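PDB 6GNF: glycogen synthase from Cyanobacterium sp. CLg1, which is a bacterial starch (glycogen) synthase, a glycosyltransferase with two Rossmann-like lobes that holds adenosine-5'-diphosphate and a glycan in its pockets. Local coordinates for residues Q78-N81 with K86-V89; A142-P147 with L179-Y184; W310-D315 with A320-R325. All blocks are in the same frame, centred on the assembly; numbering follows the deposited sequence.

Contact 1: residues Q78-N81 with K86-V89; sequences QPVN and KTNV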
loop_
_atom_site.group_PDB
_atom_site.type_symbol
_atom_site.label_atom_id
_atom_site.label_comp_id
_atom_site.label_asym_id
_atom_site.label_seq_id
_atom_site.Cartn_x
_atom_site.Cartn_y
_atom_site.Cartn_z
ATOM N N GLN A 78 6.161 25.911 -13.069
ATOM C CA GLN A 78 6.240 25.100 -14.265
ATOM C C GLN A 78 4.862 25.016 -14.915
ATOM O O GLN A 78 3.902 24.628 -14.265
ATOM C CB GLN A 78 6.735 23.707 -13.887
ATOM C CG GLN A 78 6.755 22.698 -15.015
ATOM C CD GLN A 78 7.599 23.165 -16.182
ATOM O OE1 GLN A 78 8.539 23.943 -16.024
ATOM N NE2 GLN A 78 7.185 22.789 -17.377
ATOM N N PRO A 79 4.758 25.370 -16.214
ATOM C CA PRO A 79 3.469 25.191 -16.885
ATOM C C PRO A 79 3.134 23.715 -17.123
ATOM O O PRO A 79 4.003 22.936 -17.503
ATOM C CB PRO A 79 3.634 25.949 -18.210
ATOM C CG PRO A 79 5.095 26.091 -18.408
ATOM C CD PRO A 79 5.715 26.117 -17.048
ATOM N N VAL A 80 1.876 23.354 -16.874
ATOM C CA VAL A 80 1.383 22.001 -17.121
ATOM C C VAL A 80 -0.073 22.106 -17.540
ATOM O O VAL A 80 -0.658 23.183 -17.469
ATOM C CB VAL A 80 1.485 21.090 -15.871
ATOM C CG1 VAL A 80 2.937 20.761 -15.541
ATOM C CG2 VAL A 80 0.801 21.725 -14.674
ATOM N N ASN A 81 -0.636 20.986 -17.966
ATOM C CA ASN A 81 -2.030 20.932 -18.376
ATOM C C ASN A 81 -2.894 20.367 -17.267
ATOM O O ASN A 81 -2.511 19.409 -16.604
ATOM C CB ASN A 81 -2.162 20.065 -19.612
ATOM C CG ASN A 81 -1.373 20.614 -20.781
ATOM O OD1 ASN A 81 -1.525 21.782 -21.154
ATOM N ND2 ASN A 81 -0.519 19.768 -21.370
ATOM N N LYS A 86 -4.634 25.118 -19.570
ATOM C CA LYS A 86 -3.230 25.376 -19.269
ATOM C C LYS A 86 -3.134 26.001 -17.884
ATOM O O LYS A 86 -3.906 26.898 -17.552
ATOM C CB LYS A 86 -2.625 26.328 -20.314
ATOM C CG LYS A 86 -1.913 25.646 -21.482
ATOM C CD LYS A 86 -2.736 24.557 -22.176
ATOM C CE LYS A 86 -3.987 25.085 -22.871
ATOM N NZ LYS A 86 -3.706 26.189 -23.834
ATOM N N THR A 87 -2.197 25.531 -17.069
ATOM C CA THR A 87 -2.051 26.042 -15.704
ATOM C C THR A 87 -0.585 25.938 -15.261
ATOM O O THR A 87 0.261 25.562 -16.057
ATOM C CB THR A 87 -3.012 25.293 -14.743
ATOM O OG1 THR A 87 -3.079 25.982 -13.495
ATOM C CG2 THR A 87 -2.571 23.842 -14.539
ATOM N N ASN A 88 -0.295 26.341 -14.025
ATOM C CA ASN A 88 1.060 26.291 -13.472
ATOM C C ASN A 88 1.063 25.556 -12.159
ATOM O O ASN A 88 0.122 25.661 -11.411
ATOM C CB ASN A 88 1.573 27.703 -13.175
ATOM C CG ASN A 88 1.734 28.530 -14.410
ATOM O OD1 ASN A 88 0.982 29.480 -14.604
ATOM N ND2 ASN A 88 2.669 28.163 -15.279
ATOM N N VAL A 89 2.146 24.856 -11.866
ATOM C CA VAL A 89 2.376 24.346 -10.518
ATOM C C VAL A 89 3.559 25.093 -9.901
ATOM O O VAL A 89 4.369 25.673 -10.623
ATOM C CB VAL A 89 2.598 22.821 -10.508
ATOM C CG1 VAL A 89 1.344 22.114 -10.998
ATOM C CG2 VAL A 89 3.797 22.420 -11.354
#
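Q78 and V89 face each other as an antiparallel hydrogen-bonded pair, and two residues further along V80 and T87 do the same, so that four backbone bonds tie Q78-N81 to K86-V89. The alternate pairs, P79 with N88 and N81 with K86, are non-hydrogen-bonded, and proline, which lacks an N-H to give, fits such a position without costing the sheet a bond. The short strand axes come within 4.5 Å and run at 134° to each other, a strongly twisted pairing. Within it the bond from T87 N to V80 O is the shortest of the four, at 2.8 Å. CA-H groups add to the grip: CA of P79 lies 3.3 Å from O of T87.

The side chains divide between two faces. On the one carrying Q78, V80, T87 and V89, a small apolar cluster forms. CG2 of V80 reaches CG1 of V89 at 3.7 Å, diagonally across the pairing, and also lies 4.0 Å from CG2 of T87. With its methyl turned inward, T87 has OG1 anti to the backbone N (chi1 -167°), where it is hydrogen-bonded to NE2 of H106. The other face, of P79, N81, K86 and N88, is more polar and more exposed: ND2 of N88 lies 3.5 Å from CA of P79 and skirts the proline ring, while the lysine chain curls so that CD of K86 sits 3.2 Å from OD1 of N81.

This tight hairpin of strands 72-82 and 85-96 forms one edge of the nine-stranded sheet. Helix 132-144 covers its apolar face, where M138 touches V80 and T87, A142 touches V89, and OE1 of Q141 is hydrogen-bonded to N of N81.

Contact 2: residues A142-P147 with L179-Y184; sequences AALAVP and LYLKEY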
loop_
_atom_site.group_PDB
_atom_site.type_symbol
_atom_site.label_atom_id
_atom_site.label_comp_id
_atom_site.label_asym_id
_atom_site.label_seq_id
_atom_site.Cartn_x
_atom_site.Cartn_y
_atom_site.Cartn_z
ATOM N N ALA A 142 4.067 17.230 -13.973
ATOM C CA ALA A 142 4.827 18.085 -13.070
ATOM C C ALA A 142 6.097 17.402 -12.576
ATOM O O ALA A 142 7.102 18.088 -12.364
ATOM C CB ALA A 142 3.965 18.508 -11.889
ATOM N N ALA A 143 6.025 16.089 -12.375
ATOM C CA ALA A 143 7.142 15.329 -11.818
ATOM C C ALA A 143 8.308 15.248 -12.789
ATOM O O ALA A 143 9.458 15.244 -12.392
ATOM C CB ALA A 143 6.689 13.927 -11.440
ATOM N N LEU A 144 8.004 15.203 -14.081
ATOM C CA LEU A 144 9.046 15.069 -15.093
ATOM C C LEU A 144 9.997 16.262 -15.101
ATOM O O LEU A 144 11.187 16.084 -15.388
ATOM C CB LEU A 144 8.429 14.875 -16.482
ATOM C CG LEU A 144 7.892 13.475 -16.789
ATOM C CD1 LEU A 144 6.897 13.515 -17.928
ATOM C CD2 LEU A 144 9.022 12.514 -17.113
ATOM N N ALA A 145 9.494 17.445 -14.747
ATOM C CA ALA A 145 10.318 18.649 -14.736
ATOM C C ALA A 145 11.244 18.730 -13.526
ATOM O O ALA A 145 12.212 19.490 -13.526
ATOM C CB ALA A 145 9.434 19.890 -14.813
ATOM N N VAL A 146 10.981 17.929 -12.502
ATOM C CA VAL A 146 11.692 18.085 -11.228
ATOM C C VAL A 146 13.199 17.818 -11.344
ATOM O O VAL A 146 13.988 18.616 -10.806
ATOM C CB VAL A 146 11.045 17.251 -10.104
ATOM C CG1 VAL A 146 11.965 17.123 -8.896
ATOM C CG2 VAL A 146 9.730 17.890 -9.688
ATOM N N PRO A 147 13.597 16.722 -12.022
ATOM C CA PRO A 147 15.035 16.502 -12.199
ATOM C C PRO A 147 15.757 17.599 -12.990
ATOM O O PRO A 147 16.974 17.741 -12.850
ATOM C CB PRO A 147 15.099 15.171 -12.950
ATOM C CG PRO A 147 13.850 14.464 -12.537
ATOM C CD PRO A 147 12.820 15.564 -12.487
ATOM N N LEU A 179 4.527 7.738 -20.791
ATOM C CA LEU A 179 3.996 8.252 -22.046
ATOM C C LEU A 179 4.393 9.711 -22.222
ATOM O O LEU A 179 4.826 10.113 -23.305
ATOM C CB LEU A 179 2.473 8.102 -22.126
ATOM C CG LEU A 179 1.958 6.682 -22.389
ATOM C CD1 LEU A 179 2.177 5.769 -21.198
ATOM C CD2 LEU A 179 0.484 6.703 -22.754
ATOM N N TYR A 180 4.235 10.511 -21.170
ATOM C CA TYR A 180 4.624 11.916 -21.223
ATOM C C TYR A 180 6.133 12.078 -21.412
ATOM O O TYR A 180 6.571 12.964 -22.148
ATOM C CB TYR A 180 4.181 12.665 -19.969
ATOM C CG TYR A 180 2.687 12.838 -19.856
ATOM C CD1 TYR A 180 1.967 13.487 -20.847
ATOM C CD2 TYR A 180 1.992 12.367 -18.751
ATOM C CE1 TYR A 180 0.593 13.654 -20.749
ATOM C CE2 TYR A 180 0.618 12.528 -18.641
ATOM C CZ TYR A 180 -0.080 13.167 -19.640
ATOM O OH TYR A 180 -1.444 13.328 -19.532
ATOM N N LEU A 181 6.916 11.214 -20.770
ATOM C CA LEU A 181 8.370 11.209 -20.947
ATOM C C LEU A 181 8.732 11.091 -22.423
ATOM O O LEU A 181 9.586 11.821 -22.928
ATOM C CB LEU A 181 9.006 10.044 -20.183
ATOM C CG LEU A 181 10.508 9.853 -20.368
ATOM C CD1 LEU A 181 11.268 11.095 -19.926
ATOM C CD2 LEU A 181 11.001 8.637 -19.613
ATOM N N LYS A 182 8.115 10.133 -23.100
ATOM C CA LYS A 182 8.353 9.939 -24.531
ATOM C C LYS A 182 7.860 11.097 -25.370
ATOM O O LYS A 182 8.567 11.571 -26.260
ATOM C CB LYS A 182 7.675 8.671 -25.019
ATOM C CG LYS A 182 8.372 7.443 -24.511
ATOM C CD LYS A 182 7.664 6.179 -24.929
ATOM C CE LYS A 182 8.432 4.992 -24.391
ATOM N NZ LYS A 182 7.740 3.743 -24.749
ATOM N N GLU A 183 6.625 11.517 -25.122
ATOM C CA GLU A 183 5.975 12.472 -26.005
ATOM C C GLU A 183 6.487 13.893 -25.832
ATOM O O GLU A 183 6.793 14.542 -26.819
ATOM C CB GLU A 183 4.458 12.425 -25.821
ATOM C CG GLU A 183 3.675 13.246 -26.836
ATOM C CD GLU A 183 3.949 12.854 -28.283
ATOM O OE1 GLU A 183 4.360 11.695 -28.558
ATOM O OE2 GLU A 183 3.734 13.704 -29.165
ATOM N N TYR A 184 6.595 14.356 -24.595
ATOM C CA TYR A 184 6.948 15.743 -24.323
ATOM C C TYR A 184 8.450 15.984 -24.220
ATOM O O TYR A 184 8.880 17.104 -24.402
ATOM C CB TYR A 184 6.317 16.201 -23.004
ATOM C CG TYR A 184 4.803 16.311 -22.966
ATOM C CD1 TYR A 184 3.994 15.893 -24.029
ATOM C CD2 TYR A 184 4.176 16.809 -21.823
ATOM C CE1 TYR A 184 2.609 15.996 -23.957
ATOM C CE2 TYR A 184 2.793 16.923 -21.746
ATOM C CZ TYR A 184 2.011 16.512 -22.806
ATOM O OH TYR A 184 0.644 16.624 -22.703
#
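L144 reaches across to the helix of L179-Y184 and touches it with both methyls, in a contact that is small, with 125 Å² buried in all, and carried by three buried residues. It lies where helix 132-144 gives way to helix 146-149, so the contact packs this junction on helix 177-186 within the starch synthase catalytic domain. Its CB points toward the partner helix, and chi1 -77° and chi2 160° together bring both methyls to Y180 and L181. The two methyls divide the work. CD1 lies 3.5 Å from CB of Y180 and 3.7 Å from N of L181, pressing against the backbone between these neighbours; CD2 rests 3.9 Å from both CB and CD1 of L181. In each case the side chains cross at about a right angle.

Y180 meets the leucine with its CB alone. The ring of Y180 lies beyond the leucine and packs against A137, S140 and Q141 of helix 132-144. The phenol is fixed at its far end by a hydrogen bond between OH and the backbone O of L217. One turn on, the ring of Y184 offers a face to Y180, whose CD1 stands 3.5 Å above that plane, offset toward the rim. L181 has CG anti to the backbone N at chi1 175°, which sets its CD1 methyl beside CD2 of L144.

L177 and Y185, on the same helix 177-186, also touch L144. Between the segments themselves no hydrogen bond or salt bridge forms. The contact is thus apolar, and its stability probably comes from methyl packing and burial, while the polar tip of Y180 finds its partner outside the apolar patch.

Contact 3: residues W310-D315 with A320-R325; sequences WNPQKD and ANYNSR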
loop_
_atom_site.group_PDB
_atom_site.type_symbol
_atom_site.label_atom_id
_atom_site.label_comp_id
_atom_site.label_asym_id
_atom_site.label_seq_id
_atom_site.Cartn_x
_atom_site.Cartn_y
_atom_site.Cartn_z
ATOM N N TRP A 310 8.539 1.201 14.593
ATOM C CA TRP A 310 8.014 -0.122 14.917
ATOM C C TRP A 310 9.100 -1.100 15.370
ATOM O O TRP A 310 9.688 -1.815 14.550
ATOM C CB TRP A 310 7.267 -0.700 13.710
ATOM C CG TRP A 310 6.026 0.050 13.379
ATOM C CD1 TRP A 310 5.909 1.083 12.498
ATOM C CD2 TRP A 310 4.722 -0.157 13.932
ATOM N NE1 TRP A 310 4.612 1.528 12.464
ATOM C CE2 TRP A 310 3.863 0.785 13.337
ATOM C CE3 TRP A 310 4.199 -1.044 14.877
ATOM C CZ2 TRP A 310 2.506 0.863 13.645
ATOM C CZ3 TRP A 310 2.846 -0.967 15.189
ATOM C CH2 TRP A 310 2.017 -0.021 14.575
ATOM N N ASN A 311 9.409 -1.065 16.661
ATOM C CA ASN A 311 10.197 -2.114 17.293
ATOM C C ASN A 311 9.971 -2.081 18.792
ATOM O O ASN A 311 9.910 -1.001 19.389
ATOM C CB ASN A 311 11.694 -2.016 16.974
ATOM C CG ASN A 311 12.373 -0.841 17.653
ATOM O OD1 ASN A 311 13.047 -1.002 18.669
ATOM N ND2 ASN A 311 12.218 0.326 17.092
ATOM N N PRO A 312 9.905 -3.264 19.409
ATOM C CA PRO A 312 9.520 -3.346 20.804
ATOM C C PRO A 312 10.495 -2.672 21.758
ATOM O O PRO A 312 10.086 -2.255 22.839
ATOM C CB PRO A 312 9.446 -4.855 21.052
ATOM C CG PRO A 312 10.329 -5.465 20.024
ATOM C CD PRO A 312 10.176 -4.591 18.825
ATOM N N GLN A 313 11.750 -2.503 21.349
ATOM C CA GLN A 313 12.775 -1.921 22.224
ATOM C C GLN A 313 12.570 -0.424 22.441
ATOM O O GLN A 313 12.762 0.070 23.553
ATOM C CB GLN A 313 14.194 -2.165 21.690
ATOM C CG GLN A 313 14.663 -3.615 21.730
ATOM C CD GLN A 313 14.556 -4.366 20.398
ATOM O OE1 GLN A 313 15.294 -5.325 20.177
ATOM N NE2 GLN A 313 13.676 -3.925 19.503
ATOM N N LYS A 314 12.193 0.294 21.387
ATOM C CA LYS A 314 12.058 1.758 21.446
ATOM C C LYS A 314 10.631 2.290 21.248
ATOM O O LYS A 314 10.413 3.493 21.363
ATOM C CB LYS A 314 12.967 2.400 20.405
ATOM C CG LYS A 314 14.450 2.111 20.574
ATOM C CD LYS A 314 15.229 2.697 19.402
ATOM C CE LYS A 314 16.592 2.051 19.215
ATOM N NZ LYS A 314 17.522 2.387 20.329
ATOM N N ASP A 315 9.670 1.408 20.970
ATOM C CA ASP A 315 8.272 1.809 20.767
ATOM C C ASP A 315 7.846 2.852 21.807
ATOM O O ASP A 315 8.035 2.645 23.006
ATOM C CB ASP A 315 7.373 0.573 20.853
ATOM C CG ASP A 315 5.932 0.852 20.459
ATOM O OD1 ASP A 315 5.269 1.711 21.082
ATOM O OD2 ASP A 315 5.481 0.221 19.484
ATOM N N ALA A 320 5.290 -1.216 28.011
ATOM C CA ALA A 320 6.586 -1.768 28.370
ATOM C C ALA A 320 7.367 -2.172 27.140
ATOM O O ALA A 320 6.872 -2.893 26.280
ATOM C CB ALA A 320 6.423 -2.951 29.306
ATOM N N ASN A 321 8.577 -1.643 27.040
ATOM C CA ASN A 321 9.507 -2.045 26.004
ATOM C C ASN A 321 10.117 -3.405 26.342
ATOM O O ASN A 321 10.168 -3.800 27.504
ATOM C CB ASN A 321 10.600 -0.990 25.854
ATOM C CG ASN A 321 10.071 0.322 25.315
ATOM O OD1 ASN A 321 10.107 1.340 26.000
ATOM N ND2 ASN A 321 9.566 0.299 24.084
ATOM N N TYR A 322 10.570 -4.117 25.320
ATOM C CA TYR A 322 11.198 -5.413 25.514
ATOM C C TYR A 322 12.048 -5.782 24.313
ATOM O O TYR A 322 11.948 -5.162 23.266
ATOM C CB TYR A 322 10.142 -6.498 25.774
ATOM C CG TYR A 322 9.147 -6.714 24.647
ATOM C CD1 TYR A 322 9.422 -7.591 23.603
ATOM C CD2 TYR A 322 7.922 -6.051 24.631
ATOM C CE1 TYR A 322 8.517 -7.792 22.572
ATOM C CE2 TYR A 322 7.009 -6.247 23.607
ATOM C CZ TYR A 322 7.309 -7.119 22.582
ATOM O OH TYR A 322 6.409 -7.292 21.558
ATOM N N ASN A 323 12.891 -6.789 24.489
ATOM C CA ASN A 323 13.672 -7.382 23.410
ATOM C C ASN A 323 13.501 -8.897 23.487
ATOM O O ASN A 323 12.676 -9.381 24.263
ATOM C CB ASN A 323 15.141 -6.971 23.521
ATOM C CG ASN A 323 15.783 -7.417 24.824
ATOM O OD1 ASN A 323 15.154 -8.045 25.676
ATOM N ND2 ASN A 323 17.040 -7.059 24.998
ATOM N N SER A 324 14.229 -9.647 22.667
ATOM C CA SER A 324 14.048 -11.101 22.637
ATOM C C SER A 324 14.358 -11.746 23.988
ATOM O O SER A 324 13.714 -12.716 24.361
ATOM C CB SER A 324 14.878 -11.745 21.524
ATOM O OG SER A 324 16.237 -11.375 21.648
ATOM N N ARG A 325 15.319 -11.196 24.725
ATOM C CA ARG A 325 15.647 -11.722 26.048
ATOM C C ARG A 325 14.549 -11.461 27.079
ATOM O O ARG A 325 14.275 -12.324 27.910
ATOM C CB ARG A 325 16.966 -11.139 26.563
ATOM C CG ARG A 325 18.186 -11.525 25.738
ATOM C CD ARG A 325 19.484 -11.274 26.496
ATOM N NE ARG A 325 19.491 -9.996 27.219
ATOM C CZ ARG A 325 19.626 -8.790 26.656
ATOM N NH1 ARG A 325 19.764 -8.659 25.338
ATOM N NH2 ARG A 325 19.618 -7.699 27.423
#
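P312 and N321 supply the polar centre of this loop-to-loop contact. The carbonyl O of P312 accepts two hydrogen bonds, from N of Y322 at 3.1 Å and from ND2 of N321 at 2.9 Å, and the donors reach it from opposite faces of its carbonyl plane. ND2 of N321 uses a second N-H on O of D315, at 3.0 Å with an N-H...O angle of 167°, this time in the carbonyl plane on a lone pair. Both acceptors lie close to the plane of the N321 amide, so the side chain is held flat between two backbone carbonyls. A CG anti to the carbonyl carbon (chi1 -67°) directs the amide into that position.

Aromatic packing forms the second kind of interaction. CB of P312 sits over one face of the Y322 ring, 3.5 Å from the centroid and 16° off the normal, a CH-pi contact. OH of Y322 is hydrogen-bonded to O of Y446, a residue that also touches P312.

Plain van der Waals contact adds a smaller share: the bent chain of Q313 crosses N323 at about a right angle, its OE1 3.7 Å from CB of N323.

Inside W310-D315 the turn is an Asx motif, in which OD1 of N311 accepts from N of K314 at 3.1 Å. Beyond it, OD2 of D315 is hydrogen-bonded to OH of Y446 and ND1 of H418. The loop between strand 298-300 and helix 327-341 is thus folded back on itself, bridged by one backbone bond and the amide of N321, with the side chain of D315 about 11 Å from the bound adenosine-5'-diphosphate.

In the fold
Three ways of joining chain segments follow one another in series: strand pairing in contact 1, helix packing in contact 2 and loop bridging in contact 3. The first two are neighbours, their centres about 13 Å apart, and both belong to the starch synthase catalytic domain; helix 132-144 and the residue after it connect them, A142 packing on V89 and A145 on Q78. Contact 1 forms the sheet edge, and the helices of contact 2 pack beside it. Contact 3 lies on the opposite side of the chain's centre, about 48 Å from contact 1 and about 44 Å from contact 2 between centres, beside helix 414-423 of the second lobe. The contacts thus lie toward opposite ends of the two-lobed chain.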